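Local coordinates for tailspike protein (PDB 3RIQ), which probably binds the lipopolysaccharide of Salmonella as the receptor-binding tailspike of a siphovirus and cleaves it as an endorhamnosidase, at residues C173-V178 with W201-K206; I191-H196 with S218-I223. All blocks are in the same frame, centred on the assembly; numbering follows the deposited sequence.

In the fold
Coming from the N terminus, the chain runs through strand 166-171, turns a corner at His175 in contact 1, follows strand 176-179 and then strand 184-194, whose end, with the two residues after it, forms the first half of contact 2. Only then does it return as 201-206 beside 173-178, closing contact 1 over 22 intervening residues; strands 206-208 and 211-214 carry it on to 218-223, which closes contact 2 over 21. The two closures therefore cross rather than nest, as expected where each turn of a right-handed beta-helix pairs with the next. Contact 1 ties rungs at a corner, contact 2 along a face, and they meet where Asn195 ND2 reaches Cys173 O and Asn205 packs on Phe193.

Contact 1 (C173-V178 with W201-K206); sequences CNHILV and WGTGNK
Asn205 lays its side-chain amide against the backbone of Cys173-Ile176, pairing corners of successive rungs in the right-handed beta-helix. With CG beside its own backbone N (chi1 -67°), the amide uses both ends: OD1 takes the N-H of Ile176 at 2.9 Å, in the carbonyl plane, while ND2 gives a nearly straight bond to Cys173 O at 3.1 Å, the oxygen lying in the amide plane. Asn174 answers from the other rung, its OD1 receiving Thr203 N on a lone pair at 3.0 Å; a water bridges that same oxygen to Trp201 O.

Between these side-chain bonds, His175 N donates to Thr203 O. His175 makes the corner with positive phi, and its ring lies over Gly204, whose CA sits 4.0 Å from the ring centroid as a CH-pi contact; Thr203 O lies over one face of the ring, offset toward the rim. Past the corner the parallel strand pairing begins, with Lys206 N bound to Ile176 O and Val178 N to Lys206 O.

Further out, Asn183 of a neighbouring subunit packs on His175, and in the conformer modelled here Lys206 NZ forms a salt bridge with Asp232. Asn154 OD1 holds Asn174 ND2, and Asn225 OD1 takes a second hydrogen bond from Asn205 ND2.

Contact 2 (I191-H196 with S218-I223); sequences ITFENH and SAVLFI
Phe193 and Phe222 sit side by side on adjacent parallel strands, their side chains pointing the same way, with Phe193 CD2 3.5 Å from Phe222 CE1. Their planes are inclined by 38° and the centroids are 5.4 Å apart, an oblique pairing of like residues on like positions. Val220 CG1 extends this apolar row, touching Phe193 CE2 at 4.1 Å, and Val207 of strand 206-208 packs against both Phe193 and Val220.

The other face carries Thr192, Leu221, Glu194 and Ile223. Thr192 lies alongside Leu221, its CG2 meeting CD2. Ile223 reaches two ways: CD1 to Thr192 CG2, and CG2, anti to the backbone N, to His196 ND1 at 3.6 Å. The carboxylate of Glu194 is turned to Arg149 and Thr171.

Backbone hydrogen bonds alternate between the strands, from Ile191 N to Ala219 O through to Ile223 N on Phe193 O. A fifth bond, from Asn195 N to Ile223 O, is 3.0 Å long and its donor stands above the carbonyl plane as strand 192-194 ends; Asn225 ND2 also donates to Ile223 O. Parallel strands of successive rungs paired in register, with side chains of matching positions side by side, are characteristic of the right-handed parallel beta-helix.

Contact 1 (C173-V178 with W201-K206)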
# COMPACT_ATOMS: atom_id res chain seq x y z
N CYS A 173 10.75 -18.74 24.77
CA CYS A 173 11.06 -17.35 24.96
C CYS A 173 9.84 -16.47 24.73
O CYS A 173 8.89 -16.87 24.03
CB CYS A 173 12.18 -16.90 23.98
SG CYS A 173 13.81 -17.69 24.34
N ASN A 174 9.91 -15.25 25.26
CA ASN A 174 8.86 -14.24 25.01
C ASN A 174 9.53 -12.88 24.83
O ASN A 174 10.63 -12.63 25.36
CB ASN A 174 7.89 -14.13 26.19
CG ASN A 174 7.15 -15.42 26.46
OD1 ASN A 174 6.17 -15.75 25.77
ND2 ASN A 174 7.64 -16.18 27.46
N HIS A 175 8.86 -12.01 24.08
CA HIS A 175 9.35 -10.66 23.83
C HIS A 175 10.78 -10.66 23.32
O HIS A 175 11.61 -9.82 23.73
CB HIS A 175 9.11 -9.75 25.04
CG HIS A 175 7.65 -9.56 25.34
ND1 HIS A 175 6.85 -8.72 24.60
CD2 HIS A 175 6.84 -10.19 26.22
CE1 HIS A 175 5.61 -8.80 25.04
NE2 HIS A 175 5.58 -9.69 26.02
N ILE A 176 11.07 -11.61 22.43
CA ILE A 176 12.33 -11.56 21.67
C ILE A 176 12.11 -10.64 20.46
O ILE A 176 11.19 -10.85 19.66
CB ILE A 176 12.75 -12.97 21.17
CG1 ILE A 176 12.84 -13.96 22.37
CG2 ILE A 176 14.05 -12.86 20.38
CD1 ILE A 176 13.85 -13.59 23.43
N LEU A 177 12.96 -9.62 20.33
CA LEU A 177 12.93 -8.77 19.12
C LEU A 177 14.20 -8.99 18.34
O LEU A 177 15.29 -8.78 18.89
CB LEU A 177 12.84 -7.28 19.54
CG LEU A 177 13.04 -6.27 18.40
CD1 LEU A 177 11.92 -6.40 17.29
CD2 LEU A 177 13.02 -4.85 18.99
N VAL A 178 14.07 -9.45 17.09
CA VAL A 178 15.22 -9.60 16.20
C VAL A 178 15.16 -8.53 15.12
O VAL A 178 14.23 -8.54 14.28
CB VAL A 178 15.26 -11.00 15.54
CG1 VAL A 178 16.56 -11.18 14.74
CG2 VAL A 178 15.10 -12.08 16.59
N TRP A 201 1.45 -19.91 25.68
CA TRP A 201 1.65 -19.46 24.30
C TRP A 201 2.76 -18.43 24.29
O TRP A 201 2.72 -17.48 25.08
CB TRP A 201 0.36 -18.86 23.72
CG TRP A 201 -0.69 -19.91 23.62
CD1 TRP A 201 -1.48 -20.42 24.64
CD2 TRP A 201 -1.04 -20.62 22.45
NE1 TRP A 201 -2.31 -21.40 24.15
CE2 TRP A 201 -2.05 -21.56 22.82
CE3 TRP A 201 -0.60 -20.58 21.12
CZ2 TRP A 201 -2.63 -22.44 21.89
CZ3 TRP A 201 -1.20 -21.45 20.19
CH2 TRP A 201 -2.19 -22.38 20.60
N GLY A 202 3.76 -18.62 23.45
CA GLY A 202 4.82 -17.58 23.30
C GLY A 202 4.22 -16.28 22.78
O GLY A 202 3.27 -16.29 22.01
N THR A 203 4.74 -15.14 23.24
CA THR A 203 4.19 -13.86 22.80
C THR A 203 5.24 -12.78 22.69
O THR A 203 6.29 -12.90 23.32
CB THR A 203 3.00 -13.40 23.67
OG1 THR A 203 2.21 -12.45 22.95
CG2 THR A 203 3.48 -12.79 24.99
N GLY A 204 4.96 -11.75 21.87
CA GLY A 204 5.88 -10.65 21.71
C GLY A 204 7.12 -10.95 20.88
O GLY A 204 8.02 -10.14 20.84
N ASN A 205 7.18 -12.13 20.24
CA ASN A 205 8.36 -12.57 19.52
C ASN A 205 8.21 -12.08 18.08
O ASN A 205 7.18 -12.35 17.40
CB ASN A 205 8.47 -14.08 19.55
CG ASN A 205 8.73 -14.59 20.95
OD1 ASN A 205 9.53 -13.99 21.70
ND2 ASN A 205 8.15 -15.76 21.27
N LYS A 206 9.18 -11.32 17.63
CA LYS A 206 9.05 -10.63 16.33
C LYS A 206 10.39 -10.48 15.60
O LYS A 206 11.45 -10.37 16.25
CB LYS A 206 8.37 -9.28 16.51
CG LYS A 206 9.13 -8.23 17.19
CD LYS A 206 8.22 -7.00 17.39
CE LYS A 206 7.02 -7.40 18.26
NZ LYS A 206 6.10 -6.30 18.55
O HOH W 1 4.80 -17.87 27.07
O HOH W 2 7.14 -7.39 22.54

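Contact 2 (I191-H196 with S218-I223)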
# COMPACT_ATOMS: atom_id res chain seq x y z
N ILE A 191 14.98 -18.00 11.64
CA ILE A 191 14.68 -17.66 13.02
C ILE A 191 13.46 -18.44 13.41
O ILE A 191 12.43 -18.37 12.71
CB ILE A 191 14.33 -16.15 13.16
CG1 ILE A 191 15.47 -15.23 12.67
CG2 ILE A 191 13.94 -15.84 14.63
CD1 ILE A 191 16.66 -15.27 13.41
N THR A 192 13.52 -19.16 14.52
CA THR A 192 12.37 -19.95 14.97
C THR A 192 11.99 -19.59 16.39
O THR A 192 12.87 -19.54 17.26
CB THR A 192 12.70 -21.48 14.96
OG1 THR A 192 13.08 -21.90 13.66
CG2 THR A 192 11.50 -22.33 15.46
N PHE A 193 10.70 -19.37 16.64
CA PHE A 193 10.20 -19.16 18.01
C PHE A 193 9.43 -20.42 18.40
O PHE A 193 8.30 -20.66 17.92
CB PHE A 193 9.34 -17.90 18.10
CG PHE A 193 10.05 -16.67 17.64
CD1 PHE A 193 11.10 -16.14 18.41
CD2 PHE A 193 9.70 -16.05 16.43
CE1 PHE A 193 11.79 -15.00 18.00
CE2 PHE A 193 10.38 -14.87 16.02
CZ PHE A 193 11.42 -14.36 16.81
N GLU A 194 10.09 -21.27 19.20
CA GLU A 194 9.59 -22.63 19.49
C GLU A 194 9.00 -22.66 20.90
O GLU A 194 9.76 -22.69 21.88
CB GLU A 194 10.78 -23.59 19.41
CG GLU A 194 10.45 -25.04 19.68
CD GLU A 194 11.69 -25.88 19.79
OE1 GLU A 194 12.63 -25.49 20.45
OE2 GLU A 194 11.76 -26.95 19.19
N ASN A 195 7.66 -22.66 21.01
CA ASN A 195 7.00 -22.58 22.33
C ASN A 195 6.06 -23.73 22.67
O ASN A 195 5.25 -23.63 23.57
CB ASN A 195 6.28 -21.22 22.50
CG ASN A 195 7.26 -20.05 22.51
OD1 ASN A 195 7.76 -19.65 21.47
ND2 ASN A 195 7.56 -19.53 23.67
N HIS A 196 6.20 -24.87 22.00
CA HIS A 196 5.25 -25.95 22.26
C HIS A 196 5.57 -26.82 23.49
O HIS A 196 4.79 -27.69 23.81
CB HIS A 196 5.15 -26.88 21.06
CG HIS A 196 6.43 -27.63 20.83
ND1 HIS A 196 7.60 -27.00 20.50
CD2 HIS A 196 6.72 -28.95 20.95
CE1 HIS A 196 8.57 -27.90 20.42
NE2 HIS A 196 8.05 -29.09 20.68
N SER A 218 11.86 -22.29 6.65
CA SER A 218 11.17 -21.05 6.33
C SER A 218 11.97 -19.91 6.95
O SER A 218 12.66 -20.13 7.96
CB SER A 218 9.73 -21.10 6.86
OG SER A 218 8.99 -22.18 6.28
N ALA A 219 11.93 -18.70 6.38
CA ALA A 219 12.85 -17.69 6.91
C ALA A 219 12.58 -17.42 8.40
O ALA A 219 13.53 -17.32 9.20
CB ALA A 219 12.79 -16.40 6.11
N VAL A 220 11.30 -17.32 8.76
CA VAL A 220 10.89 -17.21 10.16
C VAL A 220 9.80 -18.21 10.38
O VAL A 220 8.89 -18.34 9.53
CB VAL A 220 10.38 -15.78 10.52
CG1 VAL A 220 10.12 -15.69 12.02
CG2 VAL A 220 11.37 -14.68 10.07
N LEU A 221 9.87 -18.93 11.52
CA LEU A 221 8.92 -20.00 11.84
C LEU A 221 8.37 -19.81 13.26
O LEU A 221 9.15 -19.59 14.21
CB LEU A 221 9.64 -21.35 11.73
CG LEU A 221 8.80 -22.58 12.13
CD1 LEU A 221 7.68 -22.80 11.12
CD2 LEU A 221 9.66 -23.79 12.21
N PHE A 222 7.05 -19.82 13.38
CA PHE A 222 6.35 -19.68 14.69
C PHE A 222 5.71 -21.01 15.12
O PHE A 222 5.03 -21.66 14.32
CB PHE A 222 5.24 -18.63 14.61
CG PHE A 222 5.75 -17.23 14.39
CD1 PHE A 222 6.03 -16.39 15.47
CD2 PHE A 222 6.06 -16.79 13.10
CE1 PHE A 222 6.56 -15.10 15.27
CE2 PHE A 222 6.58 -15.49 12.91
CZ PHE A 222 6.84 -14.67 13.99
N ILE A 223 5.96 -21.40 16.38
CA ILE A 223 5.39 -22.59 16.98
C ILE A 223 4.73 -22.22 18.31
O ILE A 223 5.42 -21.74 19.23
CB ILE A 223 6.52 -23.64 17.22
CG1 ILE A 223 7.03 -24.17 15.88
CG2 ILE A 223 6.06 -24.79 18.15
CD1 ILE A 223 8.43 -24.87 15.97